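PDB 5BKE: alpha-ketoglutarate-dependent 2,4-dichlorophenoxyacetate dioxygenase from Bradyrhizobium diazoefficiens, which probably catalyses the 2-oxoglutarate-dependent oxygenation of aryloxyalkanoate herbicides such as 2,4-dichlorophenoxyacetate at a non-haem metal centre. Local coordinates for residues C[64-69]-C[119-124]; C[84-89]-C[279-284]; C[124-129]-C[258-263]. All coordinates share one frame; numbering follows the deposited sequence.

Interaction 1: residues C[64-69]-C[119-124]; sequences QREDAR and SFRPIP
Arg121 NH1 donates to Arg69 O at 2.9 Å, with an N-H...O angle of 162° and the oxygen close to the guanidinium plane. This bond joins two loops of the double-stranded beta-helix (cupin) fold that the TauD/TfdA dioxygenases share; 64-69 follows helix 52-59, whereas the loop 119-124 leads into strand 127-132 just after the metal ligand Asp117. On the same guanidinium, Arg121 NH2 makes a weak bond to Ala68 O, 3.2 Å long, also at the edge of the group. Two successive carbonyls of the 64-69 loop thus take one N-H each. The two faces are occupied as well: Asp67 O sits 3.3 Å above the plane of the Arg121 group without bonding to it, and Phe120 CE1 lies over the opposite face. With chi2 and chi3 both at -171°, the Arg121 chain runs straight from CG to NE and spans the gap between the loops. Along the way it meets Glu66, whose OE1 forms a salt bridge with Arg121 NE at 3.4 Å, the carboxylate and guanidinium planes turned 62° apart. Ser118, the residue just before Ser119, gives both atoms a further partner in its OG. The second Glu66 oxygen, OE2, packs 3.6 Å from Arg121 CD and takes a hydrogen bond from a water that also donates to Ile123 O at 2.6 Å.

Interaction 2: residues C[84-89]-C[279-284]; sequences GLNDVS and RATVAG. With OGA (N-oxalylglycine), chain O.
Asn86 and Arg279 form an antiparallel hydrogen-bonded pair, Asn86 N giving to Arg279 O at 2.8 Å and Arg279 N to Asn86 O at 3.0 Å. Through this pair the short strand 86-87 becomes the outermost strand beside 276-281 in the main sheet of the double-stranded beta-helix (cupin) fold. Just beyond it the chain turns: Asp87 OD1 accepts from Ser89 N in an Asx turn and also takes Ser89 OG, while Arg80 forms a salt bridge with that same oxygen.

Among the polar side chains, Arg279 does most. Its NE and NH2 both grip Thr281 OG1 side-on, NE at 2.9 Å, with the hydroxyl near the guanidinium plane. A bend at chi3 (91°) sets NE off the otherwise extended chain, and Asn86 CB lies over one face of the guanidinium. The side chains of Asn86 and Thr281 cross at about a right angle.

Apolar contact is smaller and comes from Leu85, whose CD2 meets Ala280 CB at 3.7 Å; helix 52-59 covers both residues through Met56.

The ligand contacts belong to Arg279 and Val88. Arg279 NH1 donates to O1 of the oxalyl carboxylate of N-oxalylglycine at 2.8 Å, near the guanidinium plane; Thr142 and Arg275 also bond the ligand. Across that carboxylate, O2 of the ligand touches Arg279 CD at 3.3 Å and both methyls, CG1 and CG2, of Val88 at 3.5 Å.

Interaction 3: residues C[124-129]-C[258-263]; sequences PAKFSL and DNRQTM
Asn259 ND2 donates to Ser128 OG at 2.8 Å, the hydroxyl lying in the amide plane. Chi1 of Asn259 (-73°) sets CG anti to its own carbonyl carbon, and the amide beyond it faces strand 127-132. Lys126 O, just before the strand, takes two donors: Asn259 N at 2.9 Å, nearly in line with the C=O, and Asn259 ND2 at 3.2 Å, from above the carbonyl plane. Asn259 OD1 and Ser128 OG bond the N and OD2 of the manganese ligand Asp117, making both second-shell residues.

Asp258 begins an Asx turn, its OD1 accepting from Arg260 N and also, by the syn lone pair, from Arg260 NE at 3.0 Å in a salt bridge. The Arg260 chain bends at chi3 (-63°), which sets NE back toward that carboxylate. Lys126, extended, lies alongside and points the same way, its CG 3.7 Å from Arg260 CZ over the centre of the guanidinium. Phe127 meets Asp258 CG with its ring edge, CE1 at 3.7 Å, ring and carboxylate planes 80° apart.

Phe127 and Asp258 pair as antiparallel, non-hydrogen-bonded neighbours where strand 254-258 ends; strand 276-281 flanks 127-132 on its other side, and helix 27-40 supplies Glu34 to Lys126 NZ.

How the interactions relate
Strand 276-281 and the residues after it tie the three contacts together. Glu66 N of interaction 1 reaches Thr281 O of interaction 2 at 3.0 Å, and Gln64 O reaches Ala283 N at 2.7 Å, both probable hydrogen bonds. Interactions 2 and 3 join as sheet neighbours, Ala280 O to Leu129 N at 2.8 Å and Val282 N to Phe127 O at 2.9 Å. Pro124 belongs to both interactions 1 and 3. The centres of the three contacts lie 10 to 11 Å apart around the metal site: the side chains of Arg279, Asn259 and Glu66 are about 4, 6 and 10 Å from the manganese ion. Interaction 2 bonds the ligand, interaction 3 backs the metal ligands, and interaction 1 lies furthest out.

Interaction 1: residues C[64-69]-C[119-124]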
loop_
_atom_site.group_PDB
_atom_site.type_symbol
_atom_site.label_atom_id
_atom_site.label_comp_id
_atom_site.label_asym_id
_atom_site.label_seq_id
_atom_site.Cartn_x
_atom_site.Cartn_y
_atom_site.Cartn_z
ATOM N N GLN C 64 -43.825 -18.382 4.478
ATOM C CA GLN C 64 -44.911 -19.341 4.664
ATOM C C GLN C 64 -44.393 -20.575 5.398
ATOM O O GLN C 64 -43.187 -20.824 5.405
ATOM C CB GLN C 64 -45.519 -19.724 3.308
ATOM C CG GLN C 64 -46.167 -18.556 2.574
ATOM C CD GLN C 64 -46.934 -18.971 1.330
ATOM O OE1 GLN C 64 -46.448 -18.794 0.217
ATOM N NE2 GLN C 64 -48.144 -19.520 1.513
ATOM N N ARG C 65 -45.299 -21.330 6.020
ATOM C CA ARG C 65 -44.984 -22.634 6.621
ATOM C C ARG C 65 -44.385 -23.583 5.591
ATOM O O ARG C 65 -44.890 -23.686 4.463
ATOM C CB ARG C 65 -46.258 -23.326 7.139
ATOM C CG ARG C 65 -46.814 -22.861 8.474
ATOM C CD ARG C 65 -48.204 -23.476 8.706
ATOM N NE ARG C 65 -49.090 -22.669 9.566
ATOM C CZ ARG C 65 -49.791 -21.609 9.160
ATOM N NH1 ARG C 65 -49.717 -21.177 7.901
ATOM N NH2 ARG C 65 -50.557 -20.954 10.028
ATOM N N GLU C 66 -43.321 -24.279 5.980
ATOM C CA GLU C 66 -42.863 -25.435 5.229
ATOM C C GLU C 66 -43.801 -26.620 5.483
ATOM O O GLU C 66 -44.101 -26.955 6.638
ATOM C CB GLU C 66 -41.426 -25.819 5.590
ATOM C CG GLU C 66 -40.801 -26.754 4.564
ATOM C CD GLU C 66 -39.381 -27.184 4.899
ATOM O OE1 GLU C 66 -39.181 -27.920 5.896
ATOM O OE2 GLU C 66 -38.465 -26.809 4.134
ATOM N N ASP C 67 -44.255 -27.238 4.394
ATOM C CA ASP C 67 -44.998 -28.501 4.445
ATOM C C ASP C 67 -44.145 -29.614 5.083
ATOM O O ASP C 67 -43.113 -30.019 4.541
ATOM C CB ASP C 67 -45.478 -28.888 3.041
ATOM C CG ASP C 67 -46.468 -30.061 3.040
ATOM O OD1 ASP C 67 -46.772 -30.657 4.104
ATOM O OD2 ASP C 67 -46.952 -30.387 1.938
ATOM N N ALA C 68 -44.603 -30.078 6.247
ATOM C CA ALA C 68 -43.913 -31.073 7.070
ATOM C C ALA C 68 -43.824 -32.484 6.463
ATOM O O ALA C 68 -42.904 -33.235 6.802
ATOM C CB ALA C 68 -44.547 -31.132 8.455
ATOM N N ARG C 69 -44.771 -32.835 5.583
ATOM C CA ARG C 69 -44.850 -34.171 4.962
ATOM C C ARG C 69 -43.562 -34.613 4.253
ATOM O O ARG C 69 -42.970 -33.840 3.492
ATOM C CB ARG C 69 -46.041 -34.249 4.005
ATOM C CG ARG C 69 -47.270 -34.925 4.595
ATOM C CD ARG C 69 -47.372 -36.386 4.169
ATOM N NE ARG C 69 -47.798 -36.521 2.771
ATOM C CZ ARG C 69 -47.707 -37.632 2.039
ATOM N NH1 ARG C 69 -47.196 -38.752 2.548
ATOM N NH2 ARG C 69 -48.131 -37.620 0.779
ATOM N N SER C 119 -32.580 -30.074 3.946
ATOM C CA SER C 119 -31.682 -30.065 2.796
ATOM C C SER C 119 -31.997 -31.240 1.839
ATOM O O SER C 119 -31.574 -31.237 0.673
ATOM C CB SER C 119 -30.208 -30.025 3.240
ATOM O OG SER C 119 -29.773 -31.239 3.819
ATOM N N PHE C 120 -32.748 -32.222 2.357
ATOM C CA PHE C 120 -33.334 -33.346 1.594
ATOM C C PHE C 120 -34.584 -32.979 0.770
ATOM O O PHE C 120 -35.199 -33.858 0.170
ATOM C CB PHE C 120 -33.675 -34.509 2.547
ATOM C CG PHE C 120 -34.550 -34.107 3.701
ATOM C CD1 PHE C 120 -35.940 -33.960 3.536
ATOM C CD2 PHE C 120 -33.990 -33.851 4.960
ATOM C CE1 PHE C 120 -36.743 -33.563 4.607
ATOM C CE2 PHE C 120 -34.794 -33.466 6.038
ATOM C CZ PHE C 120 -36.169 -33.317 5.859
ATOM N N ARG C 121 -34.970 -31.702 0.762
ATOM C CA ARG C 121 -36.100 -31.216 -0.042
ATOM C C ARG C 121 -35.619 -30.422 -1.252
ATOM O O ARG C 121 -34.629 -29.685 -1.139
ATOM C CB ARG C 121 -37.025 -30.317 0.777
ATOM C CG ARG C 121 -37.645 -30.977 1.987
ATOM C CD ARG C 121 -38.710 -30.071 2.582
ATOM N NE ARG C 121 -39.165 -30.597 3.865
ATOM C CZ ARG C 121 -40.060 -31.573 4.017
ATOM N NH1 ARG C 121 -40.628 -32.157 2.960
ATOM N NH2 ARG C 121 -40.382 -31.971 5.244
ATOM N N PRO C 122 -36.320 -30.555 -2.411
ATOM C CA PRO C 122 -35.905 -29.812 -3.609
ATOM C C PRO C 122 -35.849 -28.291 -3.386
ATOM O O PRO C 122 -34.966 -27.619 -3.935
ATOM C CB PRO C 122 -36.966 -30.199 -4.663
ATOM C CG PRO C 122 -38.067 -30.870 -3.908
ATOM C CD PRO C 122 -37.402 -31.509 -2.728
ATOM N N ILE C 123 -36.779 -27.766 -2.589
ATOM C CA ILE C 123 -36.690 -26.390 -2.100
ATOM C C ILE C 123 -36.419 -26.464 -0.584
ATOM O O ILE C 123 -37.333 -26.752 0.192
ATOM C CB ILE C 123 -37.940 -25.535 -2.454
ATOM C CG1 ILE C 123 -38.172 -25.501 -3.982
ATOM C CG2 ILE C 123 -37.755 -24.116 -1.946
ATOM C CD1 ILE C 123 -39.493 -24.900 -4.441
ATOM N N PRO C 124 -35.153 -26.236 -0.159
ATOM C CA PRO C 124 -34.846 -26.388 1.267
ATOM C C PRO C 124 -35.338 -25.201 2.095
ATOM O O PRO C 124 -35.554 -24.119 1.549
ATOM C CB PRO C 124 -33.321 -26.465 1.283
ATOM C CG PRO C 124 -32.896 -25.626 0.112
ATOM C CD PRO C 124 -33.964 -25.816 -0.935
HETATM O O HOH W 1 -38.755 -25.541 2.046
#

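Interaction 2: residues C[84-89]-C[279-284]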
loop_
_atom_site.group_PDB
_atom_site.type_symbol
_atom_site.label_atom_id
_atom_site.label_comp_id
_atom_site.label_asym_id
_atom_site.label_seq_id
_atom_site.Cartn_x
_atom_site.Cartn_y
_atom_site.Cartn_z
ATOM N N GLY C 84 -49.085 -26.190 14.152
ATOM C CA GLY C 84 -48.171 -26.283 13.003
ATOM C C GLY C 84 -46.741 -26.764 13.264
ATOM O O GLY C 84 -46.097 -27.322 12.368
ATOM N N LEU C 85 -46.261 -26.572 14.495
ATOM C CA LEU C 85 -44.852 -26.794 14.860
ATOM C C LEU C 85 -44.321 -28.218 14.705
ATOM O O LEU C 85 -45.040 -29.199 14.940
ATOM C CB LEU C 85 -44.575 -26.301 16.287
ATOM C CG LEU C 85 -44.972 -24.879 16.710
ATOM C CD1 LEU C 85 -44.304 -24.572 18.032
ATOM C CD2 LEU C 85 -44.615 -23.809 15.693
ATOM N N ASN C 86 -43.054 -28.312 14.304
ATOM C CA ASN C 86 -42.329 -29.580 14.288
ATOM C C ASN C 86 -41.904 -29.923 15.708
ATOM O O ASN C 86 -41.355 -29.085 16.444
ATOM C CB ASN C 86 -41.097 -29.523 13.375
ATOM C CG ASN C 86 -41.378 -28.819 12.070
ATOM O OD1 ASN C 86 -41.018 -27.649 11.897
ATOM N ND2 ASN C 86 -42.066 -29.508 11.158
ATOM N N ASP C 87 -42.186 -31.163 16.081
ATOM C CA ASP C 87 -41.840 -31.674 17.374
ATOM C C ASP C 87 -40.422 -32.214 17.256
ATOM O O ASP C 87 -40.185 -33.238 16.607
ATOM C CB ASP C 87 -42.847 -32.753 17.785
ATOM C CG ASP C 87 -42.670 -33.219 19.217
ATOM O OD1 ASP C 87 -41.691 -32.833 19.895
ATOM O OD2 ASP C 87 -43.527 -34.000 19.665
ATOM N N VAL C 88 -39.477 -31.484 17.850
ATOM C CA VAL C 88 -38.071 -31.917 17.905
ATOM C C VAL C 88 -37.647 -32.260 19.352
ATOM O O VAL C 88 -36.462 -32.221 19.699
ATOM C CB VAL C 88 -37.108 -30.909 17.211
ATOM C CG1 VAL C 88 -37.388 -30.832 15.713
ATOM C CG2 VAL C 88 -37.202 -29.528 17.833
ATOM N N SER C 89 -38.645 -32.600 20.175
ATOM C CA SER C 89 -38.457 -33.068 21.553
ATOM C C SER C 89 -37.966 -34.524 21.622
ATOM O O SER C 89 -37.777 -35.174 20.590
ATOM C CB SER C 89 -39.765 -32.911 22.345
ATOM O OG SER C 89 -40.654 -33.987 22.103
ATOM N N ARG C 279 -40.199 -26.433 17.089
ATOM C CA ARG C 279 -39.665 -25.676 15.947
ATOM C C ARG C 279 -40.768 -25.168 15.006
ATOM O O ARG C 279 -41.685 -25.909 14.673
ATOM C CB ARG C 279 -38.663 -26.548 15.160
ATOM C CG ARG C 279 -37.817 -25.800 14.131
ATOM C CD ARG C 279 -36.876 -26.730 13.376
ATOM N NE ARG C 279 -37.488 -27.246 12.155
ATOM C CZ ARG C 279 -37.042 -28.278 11.432
ATOM N NH1 ARG C 279 -35.958 -28.961 11.783
ATOM N NH2 ARG C 279 -37.699 -28.634 10.333
ATOM N N ALA C 280 -40.682 -23.906 14.600
ATOM C CA ALA C 280 -41.429 -23.425 13.434
ATOM C C ALA C 280 -40.465 -23.350 12.252
ATOM O O ALA C 280 -39.298 -22.945 12.410
ATOM C CB ALA C 280 -42.064 -22.072 13.702
ATOM N N THR C 281 -40.943 -23.755 11.080
ATOM C CA THR C 281 -40.117 -23.757 9.865
ATOM C C THR C 281 -40.751 -22.929 8.750
ATOM O O THR C 281 -41.919 -23.129 8.398
ATOM C CB THR C 281 -39.798 -25.184 9.384
ATOM O OG1 THR C 281 -39.452 -25.991 10.513
ATOM C CG2 THR C 281 -38.613 -25.175 8.431
ATOM N N VAL C 282 -39.970 -21.990 8.227
ATOM C CA VAL C 282 -40.392 -21.146 7.117
ATOM C C VAL C 282 -39.867 -21.775 5.839
ATOM O O VAL C 282 -38.655 -22.010 5.715
ATOM C CB VAL C 282 -39.854 -19.708 7.245
ATOM C CG1 VAL C 282 -40.335 -18.834 6.086
ATOM C CG2 VAL C 282 -40.263 -19.103 8.578
ATOM N N ALA C 283 -40.780 -22.047 4.903
ATOM C CA ALA C 283 -40.446 -22.659 3.613
ATOM C C ALA C 283 -39.429 -21.823 2.855
ATOM O O ALA C 283 -39.447 -20.600 2.947
ATOM C CB ALA C 283 -41.707 -22.831 2.765
ATOM N N GLY C 284 -38.562 -22.487 2.099
ATOM C CA GLY C 284 -37.674 -21.809 1.144
ATOM C C GLY C 284 -38.415 -21.264 -0.072
ATOM O O GLY C 284 -39.512 -21.719 -0.386
HETATM C C1 OGA O . -33.946 -28.641 14.778
HETATM C C2 OGA O . -32.790 -29.188 15.454
HETATM C C4 OGA O . -31.671 -29.532 17.617
HETATM C C5 OGA O . -32.107 -29.395 19.050
HETATM O O1 OGA O . -33.863 -28.483 13.535
HETATM O O2 OGA O . -34.942 -28.316 15.461
HETATM O "O2'" OGA O . -31.978 -29.826 14.791
HETATM O O3 OGA O . -33.154 -29.995 19.386
HETATM N N1 OGA O . -32.668 -28.926 16.748
HETATM O O4 OGA O . -31.424 -28.687 19.825
#

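Interaction 3: residues C[124-129]-C[258-263]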
loop_
_atom_site.group_PDB
_atom_site.type_symbol
_atom_site.label_atom_id
_atom_site.label_comp_id
_atom_site.label_asym_id
_atom_site.label_seq_id
_atom_site.Cartn_x
_atom_site.Cartn_y
_atom_site.Cartn_z
ATOM N N PRO C 124 -35.153 -26.236 -0.159
ATOM C CA PRO C 124 -34.846 -26.388 1.267
ATOM C C PRO C 124 -35.338 -25.201 2.095
ATOM O O PRO C 124 -35.554 -24.119 1.549
ATOM C CB PRO C 124 -33.321 -26.465 1.283
ATOM C CG PRO C 124 -32.896 -25.626 0.112
ATOM C CD PRO C 124 -33.964 -25.816 -0.935
ATOM N N ALA C 125 -35.497 -25.418 3.398
ATOM C CA ALA C 125 -36.011 -24.417 4.339
ATOM C C ALA C 125 -35.222 -23.098 4.342
ATOM O O ALA C 125 -34.025 -23.088 4.078
ATOM C CB ALA C 125 -36.038 -24.998 5.736
ATOM N N LYS C 126 -35.927 -22.004 4.615
ATOM C CA LYS C 126 -35.330 -20.708 4.857
ATOM C C LYS C 126 -34.943 -20.611 6.349
ATOM O O LYS C 126 -33.810 -20.950 6.712
ATOM C CB LYS C 126 -36.311 -19.610 4.426
ATOM C CG LYS C 126 -35.717 -18.220 4.303
ATOM C CD LYS C 126 -36.769 -17.241 3.808
ATOM C CE LYS C 126 -36.499 -15.829 4.315
ATOM N NZ LYS C 126 -37.530 -14.851 3.867
ATOM N N PHE C 127 -35.880 -20.200 7.210
ATOM C CA PHE C 127 -35.598 -20.056 8.649
ATOM C C PHE C 127 -36.189 -21.192 9.460
ATOM O O PHE C 127 -37.283 -21.690 9.146
ATOM C CB PHE C 127 -36.137 -18.732 9.219
ATOM C CG PHE C 127 -35.560 -17.484 8.584
ATOM C CD1 PHE C 127 -34.345 -17.501 7.888
ATOM C CD2 PHE C 127 -36.225 -16.270 8.726
ATOM C CE1 PHE C 127 -33.831 -16.341 7.323
ATOM C CE2 PHE C 127 -35.709 -15.099 8.167
ATOM C CZ PHE C 127 -34.515 -15.140 7.458
ATOM N N SER C 128 -35.466 -21.585 10.500
ATOM C CA SER C 128 -35.983 -22.443 11.558
ATOM C C SER C 128 -35.984 -21.700 12.890
ATOM O O SER C 128 -35.020 -20.992 13.219
ATOM C CB SER C 128 -35.137 -23.695 11.692
ATOM O OG SER C 128 -35.135 -24.462 10.504
ATOM N N LEU C 129 -37.054 -21.875 13.661
ATOM C CA LEU C 129 -37.241 -21.136 14.920
ATOM C C LEU C 129 -37.501 -22.098 16.078
ATOM O O LEU C 129 -38.560 -22.725 16.132
ATOM C CB LEU C 129 -38.396 -20.138 14.791
ATOM C CG LEU C 129 -38.301 -19.019 13.754
ATOM C CD1 LEU C 129 -38.640 -19.453 12.331
ATOM C CD2 LEU C 129 -39.217 -17.894 14.190
ATOM N N ASP C 258 -30.749 -19.147 9.963
ATOM C CA ASP C 258 -30.889 -19.212 8.525
ATOM C C ASP C 258 -30.211 -20.475 8.024
ATOM O O ASP C 258 -28.978 -20.615 8.092
ATOM C CB ASP C 258 -30.327 -17.959 7.845
ATOM C CG ASP C 258 -30.625 -17.916 6.349
ATOM O OD1 ASP C 258 -31.276 -18.847 5.810
ATOM O OD2 ASP C 258 -30.216 -16.926 5.702
ATOM N N ASN C 259 -31.030 -21.401 7.517
ATOM C CA ASN C 259 -30.528 -22.691 6.996
ATOM C C ASN C 259 -29.669 -22.514 5.743
ATOM O O ASN C 259 -28.828 -23.361 5.440
ATOM C CB ASN C 259 -31.695 -23.658 6.730
ATOM C CG ASN C 259 -32.305 -24.196 8.022
ATOM O OD1 ASN C 259 -31.677 -24.982 8.756
ATOM N ND2 ASN C 259 -33.521 -23.753 8.319
ATOM N N ARG C 260 -29.875 -21.392 5.049
ATOM C CA ARG C 260 -29.156 -21.064 3.815
ATOM C C ARG C 260 -27.682 -20.635 4.053
ATOM O O ARG C 260 -26.890 -20.602 3.096
ATOM C CB ARG C 260 -29.916 -19.987 3.016
ATOM C CG ARG C 260 -31.412 -20.270 2.833
ATOM C CD ARG C 260 -32.166 -19.095 2.231
ATOM N NE ARG C 260 -32.127 -17.919 3.098
ATOM C CZ ARG C 260 -32.667 -16.736 2.818
ATOM N NH1 ARG C 260 -33.331 -16.537 1.680
ATOM N NH2 ARG C 260 -32.555 -15.742 3.694
ATOM N N GLN C 261 -27.330 -20.374 5.322
ATOM C CA GLN C 261 -26.011 -19.852 5.717
ATOM C C GLN C 261 -25.305 -20.650 6.813
ATOM O O GLN C 261 -24.190 -20.277 7.210
ATOM C CB GLN C 261 -26.134 -18.397 6.200
ATOM C CG GLN C 261 -26.721 -17.443 5.182
ATOM C CD GLN C 261 -26.737 -16.022 5.675
ATOM O OE1 GLN C 261 -25.783 -15.282 5.449
ATOM N NE2 GLN C 261 -27.822 -15.624 6.353
ATOM N N THR C 262 -25.946 -21.715 7.310
ATOM C CA THR C 262 -25.487 -22.408 8.517
ATOM C C THR C 262 -25.632 -23.925 8.483
ATOM O O THR C 262 -26.369 -24.479 7.666
ATOM C CB THR C 262 -26.261 -21.960 9.784
ATOM O OG1 THR C 262 -27.653 -22.291 9.640
ATOM C CG2 THR C 262 -26.094 -20.466 10.086
ATOM N N MET C 263 -24.895 -24.580 9.381
ATOM C CA MET C 263 -25.240 -25.897 9.893
ATOM C C MET C 263 -25.489 -25.785 11.386
ATOM O O MET C 263 -25.085 -24.804 12.028
ATOM C CB MET C 263 -24.126 -26.909 9.654
ATOM C CG MET C 263 -24.062 -27.444 8.239
ATOM S SD MET C 263 -23.162 -28.986 8.139
ATOM C CE MET C 263 -21.538 -28.501 8.755
#